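Local coordinates for KLLA0F20702p (Kluyveromyces lactis, PDB 5Y5A), which is an Est1-type telomerase subunit that probably helps bring telomerase to chromosome ends by binding the telomere protein Cdc13, at residues A[253-258]-A[365-370]; A[274-279]-A[376-381]; A[448-453]-A[542-547]; A[458-463]-A[535-540]. One frame throughout, in Å; residues are numbered along the deposited sequence.

Interaction 1 (A[253-258]-A[365-370]); sequences NAAYQF and LILLIG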
loop_
_atom_site.group_PDB
_atom_site.type_symbol
_atom_site.label_atom_id
_atom_site.label_comp_id
_atom_site.label_asym_id
_atom_site.label_seq_id
_atom_site.Cartn_x
_atom_site.Cartn_y
_atom_site.Cartn_z
ATOM N N ASN A 253 5.441 4.077 -7.919
ATOM C CA ASN A 253 4.160 4.054 -7.219
ATOM C C ASN A 253 3.440 2.725 -7.481
ATOM O O ASN A 253 2.809 2.165 -6.586
ATOM C CB ASN A 253 3.262 5.225 -7.656
ATOM C CG ASN A 253 3.828 6.604 -7.275
ATOM O OD1 ASN A 253 4.900 6.725 -6.675
ATOM N ND2 ASN A 253 3.100 7.653 -7.649
ATOM N N ALA A 254 3.545 2.219 -8.709
ATOM C CA ALA A 254 2.869 0.972 -9.081
ATOM C C ALA A 254 3.465 -0.216 -8.335
ATOM O O ALA A 254 2.744 -1.019 -7.723
ATOM C CB ALA A 254 2.940 0.747 -10.610
ATOM N N ALA A 255 4.791 -0.317 -8.381
ATOM C CA ALA A 255 5.521 -1.359 -7.664
ATOM C C ALA A 255 5.178 -1.347 -6.183
ATOM O O ALA A 255 4.941 -2.393 -5.583
ATOM C CB ALA A 255 7.033 -1.180 -7.855
ATOM N N TYR A 256 5.164 -0.156 -5.595
ATOM C CA TYR A 256 4.851 -0.014 -4.179
ATOM C C TYR A 256 3.440 -0.524 -3.871
ATOM O O TYR A 256 3.239 -1.293 -2.934
ATOM C CB TYR A 256 5.003 1.448 -3.740
ATOM C CG TYR A 256 4.435 1.713 -2.367
ATOM C CD1 TYR A 256 5.025 1.171 -1.228
ATOM C CD2 TYR A 256 3.298 2.494 -2.209
ATOM C CE1 TYR A 256 4.496 1.406 0.030
ATOM C CE2 TYR A 256 2.766 2.736 -0.959
ATOM C CZ TYR A 256 3.363 2.193 0.153
ATOM O OH TYR A 256 2.814 2.447 1.389
ATOM N N GLN A 257 2.470 -0.105 -4.677
ATOM C CA GLN A 257 1.093 -0.552 -4.503
ATOM C C GLN A 257 0.971 -2.059 -4.728
ATOM O O GLN A 257 0.217 -2.742 -4.028
ATOM C CB GLN A 257 0.170 0.211 -5.452
ATOM C CG GLN A 257 0.051 1.697 -5.118
ATOM C CD GLN A 257 -0.785 1.960 -3.870
ATOM O OE1 GLN A 257 -1.741 1.236 -3.577
ATOM N NE2 GLN A 257 -0.427 2.998 -3.134
ATOM N N PHE A 258 1.715 -2.578 -5.701
ATOM C CA PHE A 258 1.731 -4.024 -5.931
ATOM C C PHE A 258 2.287 -4.772 -4.718
ATOM O O PHE A 258 1.807 -5.850 -4.373
ATOM C CB PHE A 258 2.546 -4.377 -7.184
ATOM C CG PHE A 258 1.933 -3.882 -8.475
ATOM C CD1 PHE A 258 0.575 -3.590 -8.551
ATOM C CD2 PHE A 258 2.715 -3.702 -9.610
ATOM C CE1 PHE A 258 0.002 -3.134 -9.742
ATOM C CE2 PHE A 258 2.152 -3.246 -10.802
ATOM C CZ PHE A 258 0.794 -2.959 -10.864
ATOM N N LEU A 365 11.367 3.495 1.228
ATOM C CA LEU A 365 11.692 2.705 2.413
ATOM C C LEU A 365 10.718 1.547 2.599
ATOM O O LEU A 365 11.128 0.398 2.752
ATOM C CB LEU A 365 11.699 3.596 3.660
ATOM C CG LEU A 365 11.799 2.859 4.995
ATOM C CD1 LEU A 365 13.191 2.278 5.206
ATOM C CD2 LEU A 365 11.410 3.772 6.161
ATOM N N ILE A 366 9.425 1.842 2.560
ATOM C CA ILE A 366 8.414 0.799 2.733
ATOM C C ILE A 366 8.407 -0.215 1.585
ATOM O O ILE A 366 8.302 -1.425 1.820
ATOM C CB ILE A 366 7.022 1.408 2.871
ATOM C CG1 ILE A 366 7.009 2.395 4.042
ATOM C CG2 ILE A 366 5.981 0.314 3.084
ATOM C CD1 ILE A 366 5.927 3.435 3.913
ATOM N N LEU A 367 8.517 0.273 0.351
ATOM C CA LEU A 367 8.655 -0.609 -0.808
ATOM C C LEU A 367 9.806 -1.603 -0.595
ATOM O O LEU A 367 9.650 -2.807 -0.789
ATOM C CB LEU A 367 8.896 0.207 -2.074
ATOM C CG LEU A 367 9.383 -0.534 -3.320
ATOM C CD1 LEU A 367 8.290 -1.449 -3.884
ATOM C CD2 LEU A 367 9.840 0.457 -4.378
ATOM N N LEU A 368 10.951 -1.075 -0.173
ATOM C CA LEU A 368 12.160 -1.861 0.035
ATOM C C LEU A 368 11.999 -2.905 1.139
ATOM O O LEU A 368 12.373 -4.070 0.964
ATOM C CB LEU A 368 13.330 -0.927 0.364
ATOM C CG LEU A 368 14.701 -1.580 0.488
ATOM C CD1 LEU A 368 15.080 -2.249 -0.832
ATOM C CD2 LEU A 368 15.742 -0.548 0.922
ATOM N N ILE A 369 11.447 -2.488 2.277
ATOM C CA ILE A 369 11.159 -3.422 3.373
ATOM C C ILE A 369 10.230 -4.531 2.885
ATOM O O ILE A 369 10.498 -5.718 3.079
ATOM C CB ILE A 369 10.526 -2.698 4.584
ATOM C CG1 ILE A 369 11.616 -2.010 5.403
ATOM C CG2 ILE A 369 9.753 -3.683 5.483
ATOM C CD1 ILE A 369 11.089 -1.019 6.425
ATOM N N GLY A 370 9.137 -4.132 2.245
ATOM C CA GLY A 370 8.217 -5.080 1.650
ATOM C C GLY A 370 8.890 -5.993 0.639
ATOM O O GLY A 370 8.606 -7.181 0.590
#
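I366 is the first residue of 365-370 to meet the opposing helix, and it does so at the edge of the Y256 ring. Its CB is directed toward 253-258, and the branch methyl CG2 lies 3.6 Å from CE1 of Y256, near the ring plane. The longer arm brings CD1 to 4.1 Å from the phenol OH of Y256, a van der Waals contact. That hydroxyl has its polar partner on its own helix, where it is hydrogen-bonded to R260. With CG anti to the backbone N (chi1 169°), Y256 leans its ring over to helix 339-379, although its CB sets off to one side. This is helix-on-helix packing inside the all-helical, TPR-like part of Est1: the axes of the two segments approach to 9.4 Å and cross at 48°, without a hydrogen bond between them. One residue on, L367 comes closest in backbone terms, with its CA only 5.1 Å from the CA of Y256. Its methyl CD1 rests on the helix backbone, 3.7 Å from CA of Y256, and also lies beside the small A255 side chain, 4.2 Å from CB of A255. CB of L367 packs beside CD1 of Y256. Away from this helix, I366 also touches L488 and F491, and L367 touches I317.

Interaction 2 (A[274-279]-A[376-381]); sequences NFTNLL and QMINGV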
loop_
_atom_site.group_PDB
_atom_site.type_symbol
_atom_site.label_atom_id
_atom_site.label_comp_id
_atom_site.label_asym_id
_atom_site.label_seq_id
_atom_site.Cartn_x
_atom_site.Cartn_y
_atom_site.Cartn_z
ATOM N N ASN A 274 1.658 -9.197 -10.940
ATOM C CA ASN A 274 1.882 -7.840 -11.438
ATOM C C ASN A 274 3.260 -7.281 -11.089
ATOM O O ASN A 274 3.930 -6.691 -11.945
ATOM C CB ASN A 274 0.793 -6.901 -10.926
ATOM C CG ASN A 274 -0.454 -6.952 -11.783
ATOM O OD1 ASN A 274 -0.543 -6.271 -12.803
ATOM N ND2 ASN A 274 -1.417 -7.771 -11.382
ATOM N N PHE A 275 3.673 -7.459 -9.838
ATOM C CA PHE A 275 5.041 -7.161 -9.414
ATOM C C PHE A 275 6.072 -7.795 -10.358
ATOM O O PHE A 275 7.044 -7.159 -10.769
ATOM C CB PHE A 275 5.255 -7.668 -7.986
ATOM C CG PHE A 275 6.588 -7.315 -7.392
ATOM C CD1 PHE A 275 6.802 -6.061 -6.823
ATOM C CD2 PHE A 275 7.614 -8.248 -7.352
ATOM C CE1 PHE A 275 8.026 -5.737 -6.239
ATOM C CE2 PHE A 275 8.846 -7.930 -6.766
ATOM C CZ PHE A 275 9.046 -6.670 -6.212
ATOM N N THR A 276 5.835 -9.056 -10.702
ATOM C CA THR A 276 6.742 -9.827 -11.549
ATOM C C THR A 276 6.699 -9.345 -13.000
ATOM O O THR A 276 7.722 -9.303 -13.682
ATOM C CB THR A 276 6.391 -11.321 -11.482
ATOM O OG1 THR A 276 6.422 -11.736 -10.114
ATOM C CG2 THR A 276 7.376 -12.162 -12.279
ATOM N N ASN A 277 5.510 -8.968 -13.454
ATOM C CA ASN A 277 5.328 -8.459 -14.803
ATOM C C ASN A 277 6.117 -7.161 -14.972
ATOM O O ASN A 277 6.635 -6.872 -16.048
ATOM C CB ASN A 277 3.841 -8.243 -15.094
ATOM C CG ASN A 277 3.555 -7.953 -16.567
ATOM O OD1 ASN A 277 3.458 -6.796 -16.976
ATOM N ND2 ASN A 277 3.401 -9.013 -17.364
ATOM N N LEU A 278 6.232 -6.408 -13.881
ATOM C CA LEU A 278 6.943 -5.135 -13.876
ATOM C C LEU A 278 8.460 -5.276 -13.724
ATOM O O LEU A 278 9.225 -4.564 -14.379
ATOM C CB LEU A 278 6.400 -4.242 -12.754
ATOM C CG LEU A 278 7.070 -2.881 -12.530
ATOM C CD1 LEU A 278 7.066 -2.034 -13.799
ATOM C CD2 LEU A 278 6.385 -2.135 -11.392
ATOM N N LEU A 279 8.898 -6.186 -12.859
ATOM C CA LEU A 279 10.309 -6.215 -12.476
ATOM C C LEU A 279 11.040 -7.499 -12.816
ATOM O O LEU A 279 12.264 -7.544 -12.724
ATOM C CB LEU A 279 10.454 -5.977 -10.967
ATOM C CG LEU A 279 9.984 -4.623 -10.449
ATOM C CD1 LEU A 279 10.044 -4.592 -8.924
ATOM C CD2 LEU A 279 10.830 -3.512 -11.060
ATOM N N GLN A 376 11.319 -13.412 -0.536
ATOM C CA GLN A 376 11.176 -14.724 0.100
ATOM C C GLN A 376 10.014 -15.497 -0.484
ATOM O O GLN A 376 10.087 -16.713 -0.611
ATOM C CB GLN A 376 11.010 -14.581 1.617
ATOM C CG GLN A 376 12.208 -13.923 2.303
ATOM C CD GLN A 376 12.120 -14.004 3.809
ATOM O OE1 GLN A 376 13.059 -14.449 4.473
ATOM N NE2 GLN A 376 10.981 -13.589 4.361
ATOM N N MET A 377 8.940 -14.804 -0.845
ATOM C CA MET A 377 7.810 -15.495 -1.460
ATOM C C MET A 377 8.145 -15.930 -2.878
ATOM O O MET A 377 7.727 -16.992 -3.313
ATOM C CB MET A 377 6.562 -14.621 -1.471
ATOM C CG MET A 377 5.973 -14.368 -0.099
ATOM S SD MET A 377 4.580 -13.240 -0.236
ATOM C CE MET A 377 3.317 -14.351 -0.838
ATOM N N ILE A 378 8.916 -15.114 -3.589
ATOM C CA ILE A 378 9.194 -15.385 -4.998
ATOM C C ILE A 378 10.299 -16.428 -5.166
ATOM O O ILE A 378 10.188 -17.326 -6.001
ATOM C CB ILE A 378 9.563 -14.074 -5.746
ATOM C CG1 ILE A 378 8.304 -13.216 -5.940
ATOM C CG2 ILE A 378 10.216 -14.377 -7.086
ATOM C CD1 ILE A 378 8.577 -11.783 -6.375
ATOM N N ASN A 379 11.344 -16.337 -4.348
ATOM C CA ASN A 379 12.477 -17.250 -4.461
ATOM C C ASN A 379 12.464 -18.430 -3.473
ATOM O O ASN A 379 13.295 -19.333 -3.571
ATOM C CB ASN A 379 13.771 -16.458 -4.320
ATOM C CG ASN A 379 13.992 -15.513 -5.495
ATOM O OD1 ASN A 379 13.746 -15.876 -6.641
ATOM N ND2 ASN A 379 14.435 -14.299 -5.211
ATOM N N GLY A 380 11.508 -18.426 -2.548
ATOM C CA GLY A 380 11.306 -19.539 -1.633
ATOM C C GLY A 380 12.184 -19.492 -0.392
ATOM O O GLY A 380 12.977 -18.571 -0.208
ATOM N N VAL A 381 12.031 -20.503 0.456
ATOM C CA VAL A 381 12.844 -20.678 1.653
ATOM C C VAL A 381 14.291 -21.001 1.283
ATOM O O VAL A 381 14.549 -21.943 0.535
ATOM C CB VAL A 381 12.263 -21.803 2.532
ATOM C CG1 VAL A 381 13.223 -22.178 3.662
ATOM C CG2 VAL A 381 10.899 -21.390 3.069
#
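T276 and I378 mark the nearest approach of the two backbones, with their CA atoms 8.9 Å apart, so side chains must bridge the space between them. Segment 274-279 is the closing part of helix 271-279. Segment 376-381 holds the last turn of the long helix 339-379, which is helical through N379; at G380 the chain leaves helical geometry with a positive phi of 85° and runs off as a loop. No hydrogen bond passes from one segment to the other, and the shared surface is small, 81 Å² in all.

I378 supplies most of the contact. Its CG1 stands beside the backbone N, and an extended second torsion (chi2 167°) pushes the terminal methyl CD1 out as the touching atom. That methyl of I378 approaches the F275 ring obliquely, 3.8 Å from CD2 and 3.9 Å from CE2. F275 brings its ring across by placing CG anti to the backbone N (chi1 -175°). The same CD1 of I378 lies 4.3 Å from OG1 of T276, a loose contact; the threonine hydroxyl is hydrogen-bonded back to I272 on its own helix.

F326, in a loop, touches F275, T276 and I378 alike, and I325 at the end of helix 318-325 touches both F275 and I378. F275 also packs on V259 of helix 251-263. The contact thus joins the end of helix 339-379 to this cluster of short helices within the Est1 DNA/RNA-binding family region.

Interaction 3 (A[448-453]-A[542-547]); sequences SFCQSM and KKFLEK
F544 gives up 62 Å² to this contact, more than any other residue in it, by laying the CE2-CZ end of its ring against F449 and C450. Here helix 447-462 packs on helix 526-546 near the C-terminal end of the construct. CB of F544 is directed toward the other helix, and CG anti to the backbone N (chi1 170°) carries the ring across. The two phenylalanines form an offset edge-to-face pair: the edge of F449 is turned to the face of F544, with ring centroids 5.7 Å apart and planes at 81°. The closest atoms are CE2 of F449 and CZ of F544, at 3.8 Å. CG of M453 lies over one face of the F449 ring, toward the rim.

C450 adds a sulfur-aromatic contact. Its SG lies 4.0 Å from CE2 of F544 and approaches the ring obliquely, 71° off the normal. L545 buries 43 Å² more loosely: its methyl CD2 comes no nearer than 4.5 Å to the carbonyl O of C450.

Just past helix 526-546, K547 pairs with an acidic side chain of the bound peptide, presumably Cdc13. H444 of helix 437-444 stacks on the F544 ring, while F399 of helix 385-410 makes an edge-to-face pair with F449. From helix 421-433, I433 touches both phenylalanines and M430 touches F544 and M453; F552 of strand 552-555 touches C450.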
loop_
_atom_site.group_PDB
_atom_site.type_symbol
_atom_site.label_atom_id
_atom_site.label_comp_id
_atom_site.label_asym_id
_atom_site.label_seq_id
_atom_site.Cartn_x
_atom_site.Cartn_y
_atom_site.Cartn_z
ATOM N N SER A 448 27.507 -0.979 10.977
ATOM C CA SER A 448 27.084 0.299 10.417
ATOM C C SER A 448 25.708 0.690 10.947
ATOM O O SER A 448 25.501 1.829 11.337
ATOM C CB SER A 448 27.065 0.247 8.892
ATOM O OG SER A 448 26.126 -0.704 8.439
ATOM N N PHE A 449 24.777 -0.259 10.987
ATOM C CA PHE A 449 23.426 0.055 11.442
ATOM C C PHE A 449 23.395 0.360 12.942
ATOM O O PHE A 449 22.772 1.327 13.368
ATOM C CB PHE A 449 22.434 -1.076 11.107
ATOM C CG PHE A 449 21.034 -0.783 11.573
ATOM C CD1 PHE A 449 20.243 0.129 10.891
ATOM C CD2 PHE A 449 20.531 -1.361 12.732
ATOM C CE1 PHE A 449 18.963 0.440 11.342
ATOM C CE2 PHE A 449 19.253 -1.055 13.186
ATOM C CZ PHE A 449 18.471 -0.152 12.491
ATOM N N CYS A 450 24.079 -0.452 13.741
ATOM C CA CYS A 450 24.175 -0.189 15.179
ATOM C C CYS A 450 24.846 1.139 15.472
ATOM O O CYS A 450 24.402 1.879 16.349
ATOM C CB CYS A 450 24.927 -1.318 15.890
ATOM S SG CYS A 450 23.949 -2.824 15.975
ATOM N N GLN A 451 25.911 1.446 14.742
ATOM C CA GLN A 451 26.546 2.757 14.884
ATOM C C GLN A 451 25.547 3.885 14.577
ATOM O O GLN A 451 25.478 4.877 15.307
ATOM C CB GLN A 451 27.768 2.875 13.970
ATOM C CG GLN A 451 28.492 4.209 14.089
ATOM C CD GLN A 451 29.172 4.372 15.441
ATOM O OE1 GLN A 451 30.118 3.656 15.759
ATOM N NE2 GLN A 451 28.674 5.303 16.249
ATOM N N SER A 452 24.769 3.724 13.507
ATOM C CA SER A 452 23.788 4.741 13.115
ATOM C C SER A 452 22.713 4.962 14.179
ATOM O O SER A 452 22.353 6.095 14.475
ATOM C CB SER A 452 23.127 4.358 11.783
ATOM O OG SER A 452 23.982 4.671 10.696
ATOM N N MET A 453 22.204 3.877 14.753
ATOM C CA MET A 453 21.153 3.986 15.762
ATOM C C MET A 453 21.675 4.582 17.055
ATOM O O MET A 453 20.956 5.295 17.750
ATOM C CB MET A 453 20.520 2.618 16.031
ATOM C CG MET A 453 19.605 2.150 14.898
ATOM S SD MET A 453 18.590 3.477 14.212
ATOM C CE MET A 453 17.232 3.536 15.362
ATOM N N LYS A 542 16.560 1.768 22.757
ATOM C CA LYS A 542 17.199 1.190 23.932
ATOM C C LYS A 542 16.959 -0.324 24.031
ATOM O O LYS A 542 17.868 -1.077 24.401
ATOM C CB LYS A 542 16.722 1.888 25.203
ATOM C CG LYS A 542 17.244 3.312 25.348
ATOM C CD LYS A 542 17.226 3.764 26.801
ATOM C CE LYS A 542 17.668 5.216 26.926
ATOM N NZ LYS A 542 18.069 5.551 28.326
ATOM N N LYS A 543 15.750 -0.778 23.696
ATOM C CA LYS A 543 15.465 -2.211 23.760
ATOM C C LYS A 543 16.298 -2.933 22.715
ATOM O O LYS A 543 16.836 -4.008 22.970
ATOM C CB LYS A 543 13.978 -2.507 23.538
ATOM C CG LYS A 543 13.041 -1.941 24.592
ATOM C CD LYS A 543 13.269 -2.541 25.965
ATOM C CE LYS A 543 12.728 -3.953 26.067
ATOM N NZ LYS A 543 12.883 -4.480 27.453
ATOM N N PHE A 544 16.408 -2.332 21.534
ATOM C CA PHE A 544 17.188 -2.928 20.459
ATOM C C PHE A 544 18.660 -3.051 20.816
ATOM O O PHE A 544 19.295 -4.071 20.546
ATOM C CB PHE A 544 17.065 -2.112 19.182
ATOM C CG PHE A 544 18.024 -2.536 18.110
ATOM C CD1 PHE A 544 17.785 -3.680 17.363
ATOM C CD2 PHE A 544 19.172 -1.803 17.856
ATOM C CE1 PHE A 544 18.670 -4.084 16.384
ATOM C CE2 PHE A 544 20.060 -2.200 16.874
ATOM C CZ PHE A 544 19.808 -3.346 16.134
ATOM N N LEU A 545 19.197 -1.991 21.401
ATOM C CA LEU A 545 20.623 -1.898 21.662
ATOM C C LEU A 545 21.028 -2.797 22.809
ATOM O O LEU A 545 22.199 -3.162 22.937
ATOM C CB LEU A 545 21.009 -0.449 21.959
ATOM C CG LEU A 545 21.036 0.441 20.712
ATOM C CD1 LEU A 545 21.249 1.904 21.076
ATOM C CD2 LEU A 545 22.113 -0.031 19.735
ATOM N N GLU A 546 20.049 -3.163 23.631
ATOM C CA GLU A 546 20.296 -3.998 24.796
ATOM C C GLU A 546 21.118 -5.237 24.443
ATOM O O GLU A 546 22.048 -5.585 25.156
ATOM C CB GLU A 546 18.979 -4.414 25.450
ATOM C CG GLU A 546 19.145 -4.939 26.869
ATOM C CD GLU A 546 18.073 -5.941 27.272
ATOM O OE1 GLU A 546 17.283 -6.362 26.398
ATOM O OE2 GLU A 546 18.023 -6.309 28.468
ATOM N N LYS A 547 20.802 -5.881 23.324
ATOM C CA LYS A 547 21.500 -7.108 22.962
ATOM C C LYS A 547 22.226 -7.031 21.619
ATOM O O LYS A 547 22.340 -8.035 20.916
ATOM C CB LYS A 547 20.510 -8.277 22.956
ATOM C CG LYS A 547 19.929 -8.575 24.333
ATOM C CD LYS A 547 18.836 -9.632 24.285
ATOM C CE LYS A 547 18.427 -10.047 25.696
ATOM N NZ LYS A 547 17.392 -11.120 25.701
#

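Interaction 4 (A[458-463]-A[535-540]); sequences NELLSS and QVLVYS
L460 and V538 face each other where helix 447-462 packs against helix 526-546, an obliquely crossed pair in the largely helical Est1 fold. The segment axes come within 9.9 Å, their N-to-C directions 132° apart, and the CA atoms of L460 and V538 lie 6.8 Å apart. Both side chains set out toward the other helix.

V538 splits its two methyls between two leucines. With CG1 anti to the backbone N (chi1 167°) and CG2 beside that N, CG2 of V538 sits 3.7 Å from CB of L460, and CG1 reaches CD2 of L461 at 4.0 Å. L460 meets V538 with the base of its side chain, leaving its tip for the preceding residue, L537: CD1 of L460 comes to 3.9 Å from CB of L537, and the two leucines pass at a slant. L537 also packs on L423 and A426, which joins the pair to helix 421-433.

No hydrogen bond crosses between the segments. Within 535-540, S540 OG donates to V536 O at 3.1 Å, approaching from the opposite face of the carbonyl plane to S540 N, which bonds to the same oxygen.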
loop_
_atom_site.group_PDB
_atom_site.type_symbol
_atom_site.label_atom_id
_atom_site.label_comp_id
_atom_site.label_asym_id
_atom_site.label_seq_id
_atom_site.Cartn_x
_atom_site.Cartn_y
_atom_site.Cartn_z
ATOM N N ASN A 458 21.591 8.908 20.652
ATOM C CA ASN A 458 22.319 9.908 21.443
ATOM C C ASN A 458 21.832 11.334 21.177
ATOM O O ASN A 458 21.767 12.148 22.103
ATOM C CB ASN A 458 23.836 9.828 21.185
ATOM C CG ASN A 458 24.501 8.659 21.925
ATOM O OD1 ASN A 458 23.922 8.088 22.841
ATOM N ND2 ASN A 458 25.723 8.314 21.528
ATOM N N GLU A 459 21.494 11.644 19.924
ATOM C CA GLU A 459 20.937 12.969 19.608
ATOM C C GLU A 459 19.557 13.116 20.243
ATOM O O GLU A 459 19.202 14.174 20.746
ATOM C CB GLU A 459 20.834 13.195 18.095
ATOM C CG GLU A 459 22.164 13.223 17.357
ATOM C CD GLU A 459 23.055 14.359 17.814
ATOM O OE1 GLU A 459 24.289 14.165 17.865
ATOM O OE2 GLU A 459 22.524 15.445 18.126
ATOM N N LEU A 460 18.777 12.044 20.215
ATOM C CA LEU A 460 17.448 12.083 20.805
ATOM C C LEU A 460 17.535 12.284 22.315
ATOM O O LEU A 460 16.822 13.114 22.875
ATOM C CB LEU A 460 16.674 10.809 20.458
ATOM C CG LEU A 460 16.412 10.694 18.951
ATOM C CD1 LEU A 460 15.611 9.461 18.604
ATOM C CD2 LEU A 460 15.722 11.951 18.449
ATOM N N LEU A 461 18.430 11.546 22.968
ATOM C CA LEU A 461 18.625 11.690 24.409
ATOM C C LEU A 461 19.046 13.110 24.793
ATOM O O LEU A 461 18.733 13.582 25.888
ATOM C CB LEU A 461 19.663 10.678 24.908
ATOM C CG LEU A 461 19.208 9.213 24.905
ATOM C CD1 LEU A 461 20.400 8.272 24.902
ATOM C CD2 LEU A 461 18.315 8.950 26.107
ATOM N N SER A 462 19.741 13.799 23.894
ATOM C CA SER A 462 20.181 15.168 24.170
ATOM C C SER A 462 19.062 16.188 23.951
ATOM O O SER A 462 19.181 17.342 24.357
ATOM C CB SER A 462 21.385 15.530 23.301
ATOM O OG SER A 462 22.440 14.600 23.469
ATOM N N SER A 463 17.984 15.759 23.301
ATOM C CA SER A 463 16.845 16.636 23.046
ATOM C C SER A 463 15.995 16.816 24.299
ATOM O O SER A 463 15.721 17.941 24.716
ATOM C CB SER A 463 15.989 16.084 21.904
ATOM O OG SER A 463 16.731 16.020 20.698
ATOM N N GLN A 535 10.047 9.963 22.150
ATOM C CA GLN A 535 9.958 9.045 23.281
ATOM C C GLN A 535 9.907 7.584 22.833
ATOM O O GLN A 535 10.653 6.752 23.333
ATOM C CB GLN A 535 8.735 9.379 24.130
ATOM C CG GLN A 535 8.710 10.825 24.580
ATOM C CD GLN A 535 7.585 11.110 25.542
ATOM O OE1 GLN A 535 6.528 11.610 25.153
ATOM N NE2 GLN A 535 7.805 10.795 26.815
ATOM N N VAL A 536 9.040 7.277 21.875
ATOM C CA VAL A 536 8.883 5.896 21.451
ATOM C C VAL A 536 10.149 5.405 20.752
ATOM O O VAL A 536 10.461 4.215 20.789
ATOM C CB VAL A 536 7.646 5.716 20.523
ATOM C CG1 VAL A 536 7.797 6.513 19.220
ATOM C CG2 VAL A 536 7.402 4.243 20.232
ATOM N N LEU A 537 10.891 6.317 20.130
ATOM C CA LEU A 537 12.109 5.920 19.431
ATOM C C LEU A 537 13.219 5.644 20.428
ATOM O O LEU A 537 13.971 4.686 20.260
ATOM C CB LEU A 537 12.546 6.985 18.434
ATOM C CG LEU A 537 11.859 6.880 17.077
ATOM C CD1 LEU A 537 12.246 8.043 16.183
ATOM C CD2 LEU A 537 12.216 5.551 16.420
ATOM N N VAL A 538 13.320 6.478 21.465
ATOM C CA VAL A 538 14.312 6.263 22.509
ATOM C C VAL A 538 14.038 4.916 23.189
ATOM O O VAL A 538 14.956 4.145 23.457
ATOM C CB VAL A 538 14.312 7.413 23.552
ATOM C CG1 VAL A 538 15.113 7.033 24.783
ATOM C CG2 VAL A 538 14.874 8.692 22.946
ATOM N N TYR A 539 12.765 4.622 23.428
ATOM C CA TYR A 539 12.376 3.365 24.059
ATOM C C TYR A 539 12.690 2.143 23.189
ATOM O O TYR A 539 13.248 1.152 23.661
ATOM C CB TYR A 539 10.883 3.383 24.392
ATOM C CG TYR A 539 10.377 2.081 24.964
ATOM C CD1 TYR A 539 10.596 1.756 26.293
ATOM C CD2 TYR A 539 9.674 1.179 24.175
ATOM C CE1 TYR A 539 10.136 0.567 26.824
ATOM C CE2 TYR A 539 9.210 -0.014 24.698
ATOM C CZ TYR A 539 9.445 -0.314 26.023
ATOM O OH TYR A 539 8.985 -1.498 26.556
ATOM N N SER A 540 12.325 2.207 21.918
ATOM C CA SER A 540 12.569 1.084 21.026
ATOM C C SER A 540 14.062 0.909 20.795
ATOM O O SER A 540 14.573 -0.208 20.803
ATOM C CB SER A 540 11.838 1.282 19.698
ATOM O OG SER A 540 10.435 1.236 19.900
#

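The four contacts form two pairs. Interactions 1 and 2 share the long helix 339-379, have centres 13 Å apart and touch directly, as where A255 packs on L278; their segments alternate along the chain, since helices 251-263 and 271-279 follow each other before both meet that helix. Interactions 3 and 4 have centres 12 Å apart. Both join helix 447-462 to helix 526-546, with 535-540 paired to 458-463 inside the span between 448-453 and 542-547. The pairs come in series and do not touch: interactions 1 and 3 have centres 25 Å apart. Interaction 1 lies in the chain's interior, interaction 2 nearer its surface, and the second pair toward the C-terminal end, where the bound peptide sits.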